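O-methyltransferase (Coxiella burnetii, PDB 3TR6) probably transfers a methyl group from S-adenosylmethionine to a hydroxyl oxygen of an acceptor, and binds S-adenosylhomocysteine and a nickel ion. Local coordinates at residues P27-E32 / S78-G83; E35-S40 / G72-Y77; A53-L58 / I212-G217; K66-I71 / L84-D89. All coordinates share one frame; numbering follows the deposited sequence.

Interaction 1: P27-E32 / S78-G83; sequences PPLLAE and SAIAMG. With SAH (S-adenosyl-L-homocysteine), chain C.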
loop_
_atom_site.group_PDB
_atom_site.type_symbol
_atom_site.label_atom_id
_atom_site.label_comp_id
_atom_site.label_asym_id
_atom_site.label_seq_id
_atom_site.Cartn_x
_atom_site.Cartn_y
_atom_site.Cartn_z
ATOM N N PRO A 27 -15.698 0.527 10.029
ATOM C CA PRO A 27 -17.111 0.138 10.093
ATOM C C PRO A 27 -17.523 -0.084 11.542
ATOM O O PRO A 27 -16.792 -0.738 12.285
ATOM C CB PRO A 27 -17.149 -1.185 9.323
ATOM C CG PRO A 27 -15.918 -1.163 8.458
ATOM C CD PRO A 27 -14.889 -0.436 9.264
ATOM N N PRO A 28 -18.680 0.460 11.941
ATOM C CA PRO A 28 -19.144 0.395 13.332
ATOM C C PRO A 28 -19.068 -1.009 13.919
ATOM O O PRO A 28 -18.720 -1.157 15.090
ATOM C CB PRO A 28 -20.601 0.876 13.248
ATOM C CG PRO A 28 -20.931 0.937 11.780
ATOM C CD PRO A 28 -19.637 1.168 11.078
ATOM N N LEU A 29 -19.374 -2.024 13.120
ATOM C CA LEU A 29 -19.326 -3.396 13.608
ATOM C C LEU A 29 -17.916 -3.798 14.034
ATOM O O LEU A 29 -17.736 -4.450 15.060
ATOM C CB LEU A 29 -19.872 -4.373 12.564
ATOM C CG LEU A 29 -19.975 -5.838 13.003
ATOM C CD1 LEU A 29 -21.208 -6.495 12.403
ATOM C CD2 LEU A 29 -18.716 -6.619 12.644
ATOM N N LEU A 30 -16.917 -3.413 13.245
ATOM C CA LEU A 30 -15.527 -3.701 13.589
ATOM C C LEU A 30 -15.078 -2.907 14.813
ATOM O O LEU A 30 -14.337 -3.414 15.657
ATOM C CB LEU A 30 -14.602 -3.429 12.402
ATOM C CG LEU A 30 -14.520 -4.549 11.360
ATOM C CD1 LEU A 30 -13.675 -4.125 10.163
ATOM C CD2 LEU A 30 -13.978 -5.831 11.983
ATOM N N ALA A 31 -15.532 -1.661 14.903
ATOM C CA ALA A 31 -15.261 -0.830 16.069
ATOM C C ALA A 31 -15.775 -1.521 17.328
ATOM O O ALA A 31 -15.083 -1.587 18.344
ATOM C CB ALA A 31 -15.907 0.538 15.910
ATOM N N GLU A 32 -16.994 -2.041 17.244
ATOM C CA GLU A 32 -17.619 -2.756 18.350
ATOM C C GLU A 32 -16.855 -4.031 18.689
ATOM O O GLU A 32 -16.708 -4.386 19.860
ATOM C CB GLU A 32 -19.068 -3.092 17.996
ATOM C CG GLU A 32 -19.731 -4.088 18.923
ATOM C CD GLU A 32 -21.103 -4.505 18.432
ATOM O OE1 GLU A 32 -21.632 -3.844 17.511
ATOM O OE2 GLU A 32 -21.650 -5.497 18.963
ATOM N N SER A 78 -9.192 -8.956 11.187
ATOM C CA SER A 78 -8.661 -8.920 9.829
ATOM C C SER A 78 -9.478 -9.796 8.884
ATOM O O SER A 78 -9.643 -9.469 7.707
ATOM C CB SER A 78 -7.190 -9.341 9.810
ATOM O OG SER A 78 -7.015 -10.632 10.369
ATOM N N ALA A 79 -9.987 -10.909 9.407
ATOM C CA ALA A 79 -10.814 -11.816 8.623
ATOM C C ALA A 79 -12.077 -11.115 8.148
ATOM O O ALA A 79 -12.492 -11.271 7.001
ATOM C CB ALA A 79 -11.167 -13.050 9.438
ATOM N N ILE A 80 -12.681 -10.339 9.038
ATOM C CA ILE A 80 -13.895 -9.599 8.721
ATOM C C ILE A 80 -13.598 -8.365 7.871
ATOM O O ILE A 80 -14.363 -8.023 6.970
ATOM C CB ILE A 80 -14.633 -9.175 10.000
ATOM C CG1 ILE A 80 -15.134 -10.413 10.751
ATOM C CG2 ILE A 80 -15.780 -8.239 9.668
ATOM C CD1 ILE A 80 -15.685 -10.119 12.129
ATOM N N ALA A 81 -12.485 -7.700 8.164
ATOM C CA ALA A 81 -12.080 -6.525 7.402
ATOM C C ALA A 81 -11.942 -6.881 5.928
ATOM O O ALA A 81 -12.480 -6.194 5.056
ATOM C CB ALA A 81 -10.775 -5.967 7.938
HETATM N N MSE A 82 -11.222 -7.964 5.660
HETATM C CA MSE A 82 -11.039 -8.444 4.297
HETATM C C MSE A 82 -12.309 -9.088 3.757
HETATM O O MSE A 82 -12.643 -8.921 2.584
HETATM C CB MSE A 82 -9.870 -9.427 4.219
HETATM C CG MSE A 82 -8.510 -8.767 4.333
HETATM SE SE MSE A 82 -7.040 -10.030 4.224
HETATM C CE MSE A 82 -7.252 -10.926 5.945
ATOM N N GLY A 83 -13.011 -9.823 4.616
ATOM C CA GLY A 83 -14.265 -10.449 4.236
ATOM C C GLY A 83 -15.259 -9.459 3.653
ATOM O O GLY A 83 -15.923 -9.748 2.663
HETATM N N SAH C . -5.229 -11.079 12.521
HETATM C CA SAH C . -5.679 -11.210 13.879
HETATM C CB SAH C . -4.510 -11.296 14.847
HETATM C CG SAH C . -4.282 -12.632 15.515
HETATM S SD SAH C . -3.059 -12.701 16.815
HETATM C C SAH C . -6.535 -10.047 14.241
HETATM O O SAH C . -6.735 -9.784 15.460
HETATM O OXT SAH C . -7.058 -9.329 13.351
HETATM C "C5'" SAH C . -2.293 -14.314 16.842
HETATM C "C4'" SAH C . -3.161 -15.449 16.726
HETATM O "O4'" SAH C . -2.398 -16.600 16.221
HETATM C "C3'" SAH C . -3.677 -15.845 18.052
HETATM O "O3'" SAH C . -5.044 -15.827 18.027
HETATM C "C2'" SAH C . -3.188 -17.217 18.266
HETATM O "O2'" SAH C . -4.152 -17.987 18.868
HETATM C "C1'" SAH C . -2.923 -17.705 16.889
HETATM N N9 SAH C . -2.014 -18.841 16.773
HETATM C C8 SAH C . -0.925 -19.086 17.519
HETATM N N7 SAH C . -0.372 -20.227 17.078
HETATM C C5 SAH C . -1.106 -20.706 16.053
HETATM C C6 SAH C . -1.009 -21.833 15.230
HETATM N N6 SAH C . 0.052 -22.774 15.399
HETATM N N1 SAH C . -1.936 -22.017 14.274
HETATM C C2 SAH C . -2.939 -21.145 14.104
HETATM N N3 SAH C . -3.060 -20.058 14.877
HETATM C C4 SAH C . -2.161 -19.816 15.853
#
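Leu30 packs against Ile80 and Ala81 in an apolar helix-to-helix contact, where the start of helix 28-40 lies over the helix that follows the first strand of the Rossmann-like methyltransferase core. The axes of the two short helical segments run antiparallel, at 177°, and approach no closer than 10.8 Å, a spacing bridged mainly by leucine and isoleucine side chains. The two branches of Leu30 divide the work: CD2 rests on the beta-branched side of Ile80, 3.8 Å from CG2, while CD1 settles over the backbone of the next residue, 4.0 Å from Ala81 CA. The side chains of Leu30 and Ile80 lie alongside one another, pointing opposite ways, and Leu29 adds a looser touch from its CD2 to the same Ile80 methyl. On helix 77-83 the CB of Ser78 points away from this interface, and that residue grips the bound S-adenosylhomocysteine instead. Its backbone N donates to the ligand carboxylate at OXT (3.1 Å), and its OG accepts from the ligand amino N (2.8 Å). Helix 77-83 thus lies between apolar packing and the bound ligand: Ile80 also meets Tyr108 and Trp109 of helix 99-111, while Met82 faces the sheet, against Val68 of strand 67-71 and Leu143 of strand 141-146.

Interaction 2: E35-S40 / G72-Y77; sequences EETTRS and GTFTGY. With SAH (S-adenosyl-L-homocysteine), chain C.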
loop_
_atom_site.group_PDB
_atom_site.type_symbol
_atom_site.label_atom_id
_atom_site.label_comp_id
_atom_site.label_asym_id
_atom_site.label_seq_id
_atom_site.Cartn_x
_atom_site.Cartn_y
_atom_site.Cartn_z
ATOM N N GLU A 35 -13.749 -3.112 20.787
ATOM C CA GLU A 35 -14.145 -2.683 22.120
ATOM C C GLU A 35 -14.379 -3.919 22.979
ATOM O O GLU A 35 -13.976 -3.967 24.139
ATOM C CB GLU A 35 -15.411 -1.825 22.075
ATOM C CG GLU A 35 -15.198 -0.434 21.498
ATOM C CD GLU A 35 -14.123 0.347 22.236
ATOM O OE1 GLU A 35 -13.102 0.702 21.606
ATOM O OE2 GLU A 35 -14.302 0.609 23.447
ATOM N N GLU A 36 -15.026 -4.922 22.396
ATOM C CA GLU A 36 -15.297 -6.163 23.106
ATOM C C GLU A 36 -14.037 -7.001 23.299
ATOM O O GLU A 36 -13.861 -7.640 24.334
ATOM C CB GLU A 36 -16.370 -6.980 22.385
ATOM C CG GLU A 36 -16.473 -8.410 22.890
ATOM C CD GLU A 36 -17.904 -8.873 23.079
ATOM O OE1 GLU A 36 -18.120 -9.803 23.885
ATOM O OE2 GLU A 36 -18.810 -8.315 22.422
ATOM N N THR A 37 -13.161 -6.999 22.303
ATOM C CA THR A 37 -11.915 -7.746 22.412
ATOM C C THR A 37 -11.051 -7.157 23.524
ATOM O O THR A 37 -10.411 -7.887 24.280
ATOM C CB THR A 37 -11.130 -7.757 21.082
ATOM O OG1 THR A 37 -11.919 -8.389 20.070
ATOM C CG2 THR A 37 -9.829 -8.522 21.234
ATOM N N THR A 38 -11.044 -5.830 23.620
ATOM C CA THR A 38 -10.299 -5.141 24.667
ATOM C C THR A 38 -10.869 -5.486 26.036
ATOM O O THR A 38 -10.132 -5.717 26.999
ATOM C CB THR A 38 -10.352 -3.610 24.488
ATOM O OG1 THR A 38 -9.549 -3.227 23.366
ATOM C CG2 THR A 38 -9.830 -2.909 25.734
ATOM N N ARG A 39 -12.193 -5.525 26.105
ATOM C CA ARG A 39 -12.898 -5.784 27.350
ATOM C C ARG A 39 -12.752 -7.227 27.844
ATOM O O ARG A 39 -12.693 -7.466 29.049
ATOM C CB ARG A 39 -14.377 -5.425 27.189
ATOM C CG ARG A 39 -15.234 -5.750 28.397
ATOM C CD ARG A 39 -16.609 -5.110 28.291
ATOM N NE ARG A 39 -17.327 -5.507 27.082
ATOM C CZ ARG A 39 -17.938 -6.678 26.922
ATOM N NH1 ARG A 39 -17.909 -7.584 27.890
ATOM N NH2 ARG A 39 -18.572 -6.946 25.786
ATOM N N SER A 40 -12.681 -8.179 26.918
ATOM C CA SER A 40 -12.773 -9.593 27.273
ATOM C C SER A 40 -11.467 -10.374 27.172
ATOM O O SER A 40 -11.366 -11.476 27.708
ATOM C CB SER A 40 -13.836 -10.283 26.415
ATOM O OG SER A 40 -15.058 -9.568 26.437
ATOM N N GLY A 72 -4.222 -16.591 11.493
ATOM C CA GLY A 72 -4.273 -15.965 12.802
ATOM C C GLY A 72 -5.573 -15.209 13.002
ATOM O O GLY A 72 -5.628 -13.994 12.821
ATOM N N THR A 73 -6.620 -15.932 13.388
ATOM C CA THR A 73 -7.959 -15.364 13.480
ATOM C C THR A 73 -8.138 -14.427 14.668
ATOM O O THR A 73 -8.705 -13.344 14.534
ATOM C CB THR A 73 -9.028 -16.467 13.603
ATOM O OG1 THR A 73 -8.735 -17.532 12.693
ATOM C CG2 THR A 73 -10.411 -15.906 13.310
ATOM N N PHE A 74 -7.660 -14.859 15.831
ATOM C CA PHE A 74 -7.970 -14.181 17.082
ATOM C C PHE A 74 -9.482 -13.995 17.163
ATOM O O PHE A 74 -10.231 -14.959 17.050
ATOM C CB PHE A 74 -7.252 -12.834 17.169
ATOM C CG PHE A 74 -7.238 -12.246 18.552
ATOM C CD1 PHE A 74 -7.434 -13.052 19.665
ATOM C CD2 PHE A 74 -7.044 -10.886 18.741
ATOM C CE1 PHE A 74 -7.428 -12.515 20.941
ATOM C CE2 PHE A 74 -7.036 -10.339 20.014
ATOM C CZ PHE A 74 -7.229 -11.158 21.118
ATOM N N THR A 75 -9.936 -12.760 17.345
ATOM C CA THR A 75 -11.369 -12.487 17.379
ATOM C C THR A 75 -11.889 -12.069 16.004
ATOM O O THR A 75 -13.003 -11.559 15.876
ATOM C CB THR A 75 -11.734 -11.435 18.442
ATOM O OG1 THR A 75 -11.025 -10.219 18.184
ATOM C CG2 THR A 75 -11.377 -11.943 19.835
ATOM N N GLY A 76 -11.060 -12.280 14.983
ATOM C CA GLY A 76 -11.480 -12.160 13.597
ATOM C C GLY A 76 -11.568 -10.774 12.985
ATOM O O GLY A 76 -12.354 -10.563 12.059
ATOM N N TYR A 77 -10.763 -9.833 13.472
ATOM C CA TYR A 77 -10.805 -8.468 12.949
ATOM C C TYR A 77 -10.363 -8.402 11.483
ATOM O O TYR A 77 -11.072 -7.859 10.634
ATOM C CB TYR A 77 -9.967 -7.509 13.809
ATOM C CG TYR A 77 -10.216 -6.045 13.497
ATOM C CD1 TYR A 77 -11.104 -5.290 14.257
ATOM C CD2 TYR A 77 -9.577 -5.422 12.432
ATOM C CE1 TYR A 77 -11.340 -3.954 13.970
ATOM C CE2 TYR A 77 -9.806 -4.092 12.138
ATOM C CZ TYR A 77 -10.687 -3.362 12.907
ATOM O OH TYR A 77 -10.910 -2.038 12.606
HETATM N N SAH C . -5.229 -11.079 12.521
HETATM C CA SAH C . -5.679 -11.210 13.879
HETATM C CB SAH C . -4.510 -11.296 14.847
HETATM C CG SAH C . -4.282 -12.632 15.515
HETATM S SD SAH C . -3.059 -12.701 16.815
HETATM C C SAH C . -6.535 -10.047 14.241
HETATM O O SAH C . -6.735 -9.784 15.460
HETATM O OXT SAH C . -7.058 -9.329 13.351
HETATM C "C5'" SAH C . -2.293 -14.314 16.842
HETATM C "C4'" SAH C . -3.161 -15.449 16.726
HETATM O "O4'" SAH C . -2.398 -16.600 16.221
HETATM C "C3'" SAH C . -3.677 -15.845 18.052
HETATM O "O3'" SAH C . -5.044 -15.827 18.027
HETATM C "C2'" SAH C . -3.188 -17.217 18.266
HETATM O "O2'" SAH C . -4.152 -17.987 18.868
HETATM C "C1'" SAH C . -2.923 -17.705 16.889
HETATM N N9 SAH C . -2.014 -18.841 16.773
HETATM C C8 SAH C . -0.925 -19.086 17.519
HETATM N N7 SAH C . -0.372 -20.227 17.078
HETATM C C5 SAH C . -1.106 -20.706 16.053
HETATM C C6 SAH C . -1.009 -21.833 15.230
HETATM N N6 SAH C . 0.052 -22.774 15.399
HETATM N N1 SAH C . -1.936 -22.017 14.274
HETATM C C2 SAH C . -2.939 -21.145 14.104
HETATM N N3 SAH C . -3.060 -20.058 14.877
HETATM C C4 SAH C . -2.161 -19.816 15.853
#
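The ring of Phe74 lies between helix 28-40 and the cofactor product. Thr75 CG2 sits over one face, 4.0 Å above the plane and displaced toward the rim, and the carboxylate oxygen O of S-adenosylhomocysteine lies at the edge, in the ring plane. From the helix, Thr37 CG2 approaches the ring obliquely and comes within 3.5 Å of Phe74 CE2. At the root of the side chain, Phe74 CB lies 3.4 Å from the ligand's CG, so one side chain touches both helix and ligand. Beside this apolar contact is a polar one: the ends of Thr37 and Thr75 meet head-on, and Thr75 OG1 donates to Thr37 OG1 over 2.8 Å. The torsions separate the two jobs of Thr37: its CG2 extends opposite the backbone N toward the ring, whereas OG1 (chi1 -61°) turns back beside that N, where it also bonds to Leu33 O within the helix. This second link helps fix the rotation of a buried hydroxyl. The loop itself turns tightly, with a type II' turn from Thr73 to Gly76, and Gly72 O takes a weak hydrogen bond from the ligand's amino N, 3.0 Å away. A glycine-containing turn between the first strand and the next helix, embracing the amino-acid end of the cofactor, is the hallmark of the Rossmann-like fold of S-adenosylmethionine-dependent methyltransferases.

Interaction 3: A53-L58 / I212-G217; sequences AQLLAL and IPIGDG
Leu55 meets Ile214 and Ile212 through a single methyl, CD2, and this small apolar cluster is the whole of the contact between the two segments. Its tighter half is at Ile214, whose CG2 stands 3.8 Å from Leu55 CD2 as the two side chains cross obliquely. The looser half is at Ile212, whose CG2 is 4.3 Å from the same methyl. Leu55 reaches across because its CG extends opposite the backbone N (chi1 164°), carrying the branch out from helix 50-63 over a backbone gap of 8.7 Å between Leu55 CA and Ile214 CA. The partner loop joins strands 207-212 and 218-223, the antiparallel pair at one margin of the mixed sheet. It bends twice, through an inverse gamma turn centred on Pro213 and a type II' turn from Ile214 to Gly217, closed by Gly217 N to Ile214 O (3.0 Å). The contact itself is buried; polar, partly exposed residues lie beyond it in two directions, Gln54 on the helix and Asp216 on the turn. Asp216 OD1 bonds to Arg178 N and to Thr9 OG1 of the second subunit, and Gln54 NE2 reaches Met209 O of the second subunit. Ile212 also packs on its own counterpart, Ile212 of the second subunit.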
loop_
_atom_site.group_PDB
_atom_site.type_symbol
_atom_site.label_atom_id
_atom_site.label_comp_id
_atom_site.label_asym_id
_atom_site.label_seq_id
_atom_site.Cartn_x
_atom_site.Cartn_y
_atom_site.Cartn_z
ATOM N N ALA A 53 -5.695 -2.951 8.772
ATOM C CA ALA A 53 -6.766 -3.782 8.242
ATOM C C ALA A 53 -7.447 -3.092 7.068
ATOM O O ALA A 53 -7.819 -3.733 6.088
ATOM C CB ALA A 53 -7.778 -4.089 9.328
ATOM N N GLN A 54 -7.612 -1.779 7.176
ATOM C CA GLN A 54 -8.256 -1.006 6.124
ATOM C C GLN A 54 -7.460 -1.075 4.826
ATOM O O GLN A 54 -8.036 -1.114 3.738
ATOM C CB GLN A 54 -8.439 0.446 6.560
ATOM C CG GLN A 54 -9.037 1.335 5.492
ATOM C CD GLN A 54 -9.493 2.666 6.042
ATOM O OE1 GLN A 54 -10.001 2.744 7.161
ATOM N NE2 GLN A 54 -9.311 3.726 5.260
ATOM N N LEU A 55 -6.136 -1.090 4.952
ATOM C CA LEU A 55 -5.251 -1.238 3.806
ATOM C C LEU A 55 -5.422 -2.615 3.177
ATOM O O LEU A 55 -5.404 -2.751 1.956
ATOM C CB LEU A 55 -3.794 -1.032 4.231
ATOM C CG LEU A 55 -2.696 -1.517 3.275
ATOM C CD1 LEU A 55 -2.768 -0.798 1.929
ATOM C CD2 LEU A 55 -1.323 -1.337 3.907
ATOM N N LEU A 56 -5.583 -3.631 4.021
ATOM C CA LEU A 56 -5.831 -4.988 3.554
ATOM C C LEU A 56 -7.122 -5.052 2.748
ATOM O O LEU A 56 -7.178 -5.680 1.693
ATOM C CB LEU A 56 -5.915 -5.959 4.731
ATOM C CG LEU A 56 -4.641 -6.266 5.514
ATOM C CD1 LEU A 56 -4.954 -7.233 6.642
ATOM C CD2 LEU A 56 -3.567 -6.833 4.600
ATOM N N ALA A 57 -8.161 -4.402 3.262
ATOM C CA ALA A 57 -9.448 -4.360 2.582
ATOM C C ALA A 57 -9.306 -3.716 1.208
ATOM O O ALA A 57 -9.910 -4.170 0.235
ATOM C CB ALA A 57 -10.473 -3.609 3.424
ATOM N N LEU A 58 -8.502 -2.659 1.129
ATOM C CA LEU A 58 -8.281 -1.972 -0.136
ATOM C C LEU A 58 -7.560 -2.876 -1.133
ATOM O O LEU A 58 -7.838 -2.832 -2.329
ATOM C CB LEU A 58 -7.497 -0.673 0.074
ATOM C CG LEU A 58 -7.399 0.264 -1.140
ATOM C CD1 LEU A 58 -8.757 0.861 -1.495
ATOM C CD2 LEU A 58 -6.390 1.370 -0.894
ATOM N N ILE A 212 5.499 -1.483 4.364
ATOM C CA ILE A 212 4.677 -0.332 4.708
ATOM C C ILE A 212 4.701 -0.080 6.209
ATOM O O ILE A 212 4.402 -0.977 6.998
ATOM C CB ILE A 212 3.206 -0.531 4.275
ATOM C CG1 ILE A 212 3.119 -1.103 2.857
ATOM C CG2 ILE A 212 2.439 0.777 4.373
ATOM C CD1 ILE A 212 3.440 -0.106 1.775
ATOM N N PRO A 213 5.056 1.150 6.611
ATOM C CA PRO A 213 5.060 1.532 8.026
ATOM C C PRO A 213 3.650 1.853 8.529
ATOM O O PRO A 213 3.400 2.940 9.043
ATOM C CB PRO A 213 5.931 2.789 8.037
ATOM C CG PRO A 213 5.697 3.396 6.701
ATOM C CD PRO A 213 5.533 2.242 5.746
ATOM N N ILE A 214 2.732 0.908 8.364
ATOM C CA ILE A 214 1.402 1.030 8.932
ATOM C C ILE A 214 1.167 -0.171 9.844
ATOM O O ILE A 214 1.674 -1.263 9.574
ATOM C CB ILE A 214 0.319 1.123 7.835
ATOM C CG1 ILE A 214 -0.916 1.853 8.366
ATOM C CG2 ILE A 214 -0.037 -0.256 7.302
ATOM C CD1 ILE A 214 -1.927 2.177 7.299
ATOM N N GLY A 215 0.423 0.029 10.928
ATOM C CA GLY A 215 0.338 -0.982 11.969
ATOM C C GLY A 215 1.733 -1.232 12.511
ATOM O O GLY A 215 2.531 -0.303 12.621
ATOM N N ASP A 216 2.045 -2.481 12.838
ATOM C CA ASP A 216 3.391 -2.816 13.298
ATOM C C ASP A 216 4.320 -3.144 12.124
ATOM O O ASP A 216 5.268 -3.923 12.256
ATOM C CB ASP A 216 3.354 -3.979 14.291
ATOM C CG ASP A 216 4.681 -4.178 15.003
ATOM O OD1 ASP A 216 5.320 -3.167 15.362
ATOM O OD2 ASP A 216 5.086 -5.343 15.196
ATOM N N GLY A 217 4.048 -2.535 10.977
ATOM C CA GLY A 217 4.814 -2.813 9.781
ATOM C C GLY A 217 4.139 -3.905 8.977
ATOM O O GLY A 217 3.802 -4.967 9.503
#

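Interaction 4: K66-I71 / L84-D89; sequences KKVIDI and LALPKD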
loop_
_atom_site.group_PDB
_atom_site.type_symbol
_atom_site.label_atom_id
_atom_site.label_comp_id
_atom_site.label_asym_id
_atom_site.label_seq_id
_atom_site.Cartn_x
_atom_site.Cartn_y
_atom_site.Cartn_z
ATOM N N LYS A 66 -10.523 -13.286 -4.973
ATOM C CA LYS A 66 -11.661 -14.188 -4.829
ATOM C C LYS A 66 -11.349 -15.343 -3.883
ATOM O O LYS A 66 -12.245 -16.070 -3.459
ATOM C CB LYS A 66 -12.104 -14.715 -6.197
ATOM C CG LYS A 66 -12.529 -13.618 -7.163
ATOM C CD LYS A 66 -12.852 -14.176 -8.538
ATOM C CE LYS A 66 -13.098 -13.068 -9.554
ATOM N NZ LYS A 66 -14.263 -12.216 -9.187
ATOM N N LYS A 67 -10.071 -15.498 -3.552
ATOM C CA LYS A 67 -9.628 -16.543 -2.638
ATOM C C LYS A 67 -8.564 -16.015 -1.681
ATOM O O LYS A 67 -7.419 -15.782 -2.075
ATOM C CB LYS A 67 -9.078 -17.739 -3.415
ATOM C CG LYS A 67 -10.131 -18.707 -3.916
ATOM C CD LYS A 67 -9.466 -19.998 -4.356
ATOM C CE LYS A 67 -10.432 -21.169 -4.354
ATOM N NZ LYS A 67 -9.702 -22.465 -4.468
ATOM N N VAL A 68 -8.947 -15.843 -0.422
ATOM C CA VAL A 68 -8.069 -15.250 0.576
ATOM C C VAL A 68 -7.839 -16.192 1.750
ATOM O O VAL A 68 -8.738 -16.928 2.156
ATOM C CB VAL A 68 -8.667 -13.931 1.116
ATOM C CG1 VAL A 68 -7.821 -13.377 2.256
ATOM C CG2 VAL A 68 -8.804 -12.914 -0.004
ATOM N N ILE A 69 -6.625 -16.178 2.288
ATOM C CA ILE A 69 -6.347 -16.894 3.525
ATOM C C ILE A 69 -5.958 -15.921 4.632
ATOM O O ILE A 69 -5.168 -15.000 4.422
ATOM C CB ILE A 69 -5.234 -17.940 3.366
ATOM C CG1 ILE A 69 -5.548 -18.888 2.207
ATOM C CG2 ILE A 69 -5.074 -18.724 4.655
ATOM C CD1 ILE A 69 -4.528 -19.995 2.035
ATOM N N ASP A 70 -6.522 -16.134 5.812
ATOM C CA ASP A 70 -6.248 -15.293 6.963
ATOM C C ASP A 70 -5.611 -16.142 8.057
ATOM O O ASP A 70 -6.302 -16.868 8.768
ATOM C CB ASP A 70 -7.546 -14.640 7.448
ATOM C CG ASP A 70 -7.363 -13.831 8.714
ATOM O OD1 ASP A 70 -6.751 -12.747 8.642
ATOM O OD2 ASP A 70 -7.850 -14.265 9.780
ATOM N N ILE A 71 -4.289 -16.066 8.172
ATOM C CA ILE A 71 -3.561 -16.847 9.167
ATOM C C ILE A 71 -3.458 -16.118 10.511
ATOM O O ILE A 71 -2.702 -15.155 10.652
ATOM C CB ILE A 71 -2.152 -17.214 8.673
ATOM C CG1 ILE A 71 -2.233 -17.912 7.312
ATOM C CG2 ILE A 71 -1.449 -18.099 9.684
ATOM C CD1 ILE A 71 -0.888 -18.365 6.779
ATOM N N LEU A 84 -15.357 -8.283 4.266
ATOM C CA LEU A 84 -16.291 -7.257 3.814
ATOM C C LEU A 84 -15.926 -6.681 2.447
ATOM O O LEU A 84 -16.773 -6.111 1.756
ATOM C CB LEU A 84 -16.383 -6.130 4.844
ATOM C CG LEU A 84 -17.031 -6.486 6.182
ATOM C CD1 LEU A 84 -16.697 -5.443 7.235
ATOM C CD2 LEU A 84 -18.540 -6.645 6.026
ATOM N N ALA A 85 -14.663 -6.824 2.061
ATOM C CA ALA A 85 -14.190 -6.269 0.797
ATOM C C ALA A 85 -14.271 -7.287 -0.337
ATOM O O ALA A 85 -14.152 -6.932 -1.511
ATOM C CB ALA A 85 -12.767 -5.745 0.947
ATOM N N LEU A 86 -14.479 -8.549 0.025
ATOM C CA LEU A 86 -14.591 -9.634 -0.943
ATOM C C LEU A 86 -15.661 -9.367 -1.988
ATOM O O LEU A 86 -16.746 -8.885 -1.665
ATOM C CB LEU A 86 -14.914 -10.946 -0.232
ATOM C CG LEU A 86 -13.781 -11.710 0.450
ATOM C CD1 LEU A 86 -14.349 -12.877 1.244
ATOM C CD2 LEU A 86 -12.759 -12.194 -0.571
ATOM N N PRO A 87 -15.357 -9.683 -3.256
ATOM C CA PRO A 87 -16.381 -9.639 -4.304
ATOM C C PRO A 87 -17.427 -10.726 -4.063
ATOM O O PRO A 87 -17.189 -11.616 -3.243
ATOM C CB PRO A 87 -15.586 -9.909 -5.587
ATOM C CG PRO A 87 -14.330 -10.571 -5.139
ATOM C CD PRO A 87 -14.025 -10.011 -3.789
ATOM N N LYS A 88 -18.559 -10.652 -4.758
ATOM C CA LYS A 88 -19.700 -11.528 -4.478
ATOM C C LYS A 88 -19.336 -13.011 -4.419
ATOM O O LYS A 88 -19.905 -13.767 -3.631
ATOM C CB LYS A 88 -20.822 -11.310 -5.498
ATOM C CG LYS A 88 -20.485 -11.781 -6.907
ATOM C CD LYS A 88 -21.729 -11.845 -7.788
ATOM C CE LYS A 88 -22.736 -12.860 -7.257
ATOM N NZ LYS A 88 -23.919 -13.002 -8.155
ATOM N N ASP A 89 -18.383 -13.420 -5.250
ATOM C CA ASP A 89 -18.012 -14.827 -5.363
ATOM C C ASP A 89 -16.704 -15.147 -4.646
ATOM O O ASP A 89 -16.094 -16.189 -4.887
ATOM C CB ASP A 89 -17.914 -15.231 -6.838
ATOM C CG ASP A 89 -16.944 -14.354 -7.625
ATOM O OD1 ASP A 89 -16.993 -13.111 -7.472
ATOM O OD2 ASP A 89 -16.126 -14.906 -8.396
#
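Lys66 and Asp89 lie where the two backbones come nearest, their CA atoms 6.4 Å apart, at the foot of strand 67-71. Segment 66-71 enters the sheet as an extended strand, while 84-89 is an irregular connection that leads from helix 77-83 toward strand 91-96. No backbone hydrogen bond joins the two, and the contact is made by side chains in three places, two of them on Lys66 just before the strand. Deepest, Val68 CG2 meets Leu86 CD2 at 4.1 Å, the two side chains crossing at a slant; both also touch Leu92 of the neighbouring strand. In the middle, Lys66 CG lies 4.1 Å from Pro87 CG. At the exposed end, the lysine chain runs across the carboxylate of Asp89, with CD 3.4 Å from Asp89 OD2, and then bends at its last torsion (chi4 -62°), which brings NZ back to both oxygens. The salt bridge is long: Lys66 NZ stands 3.3 Å from Asp89 OD1 and 3.4 Å from Asp89 OD2, and each hydrogen bond is weak. The ammonium is therefore shared between the two oxygens and not fixed on one. Apolar packing inside and an ion pair outside join the start of the first strand to the connection within a beta-alpha-beta crossover; because both charged residues are exposed, water probably screens the pair, and its attraction is likely to be modest.

How the interactions relate
Along the chain, interactions 1, 2 and 3 begin on the successive helices 28-40 and 50-63, and interaction 4 on strand 67-71. Interactions 1 and 2 share helix 28-40, lie about 10 Å apart between centres and both touch S-adenosylhomocysteine; interaction 2 falls within the span of chain bounded by interaction 1. Segments 66-71, 72-77, 78-83 and 84-89 run on without a break, so one strand-loop-helix-loop unit supplies both sides of interaction 4 and one side each of interactions 2 and 1. Ser78 OG and Asp70 OD1, probably hydrogen-bonded, tie the cofactor-binding helix to the strand. Interaction 3, its centre about 14 Å from that of interaction 1, is joined to it where Ala53 packs on Ala81, and also borders the second subunit.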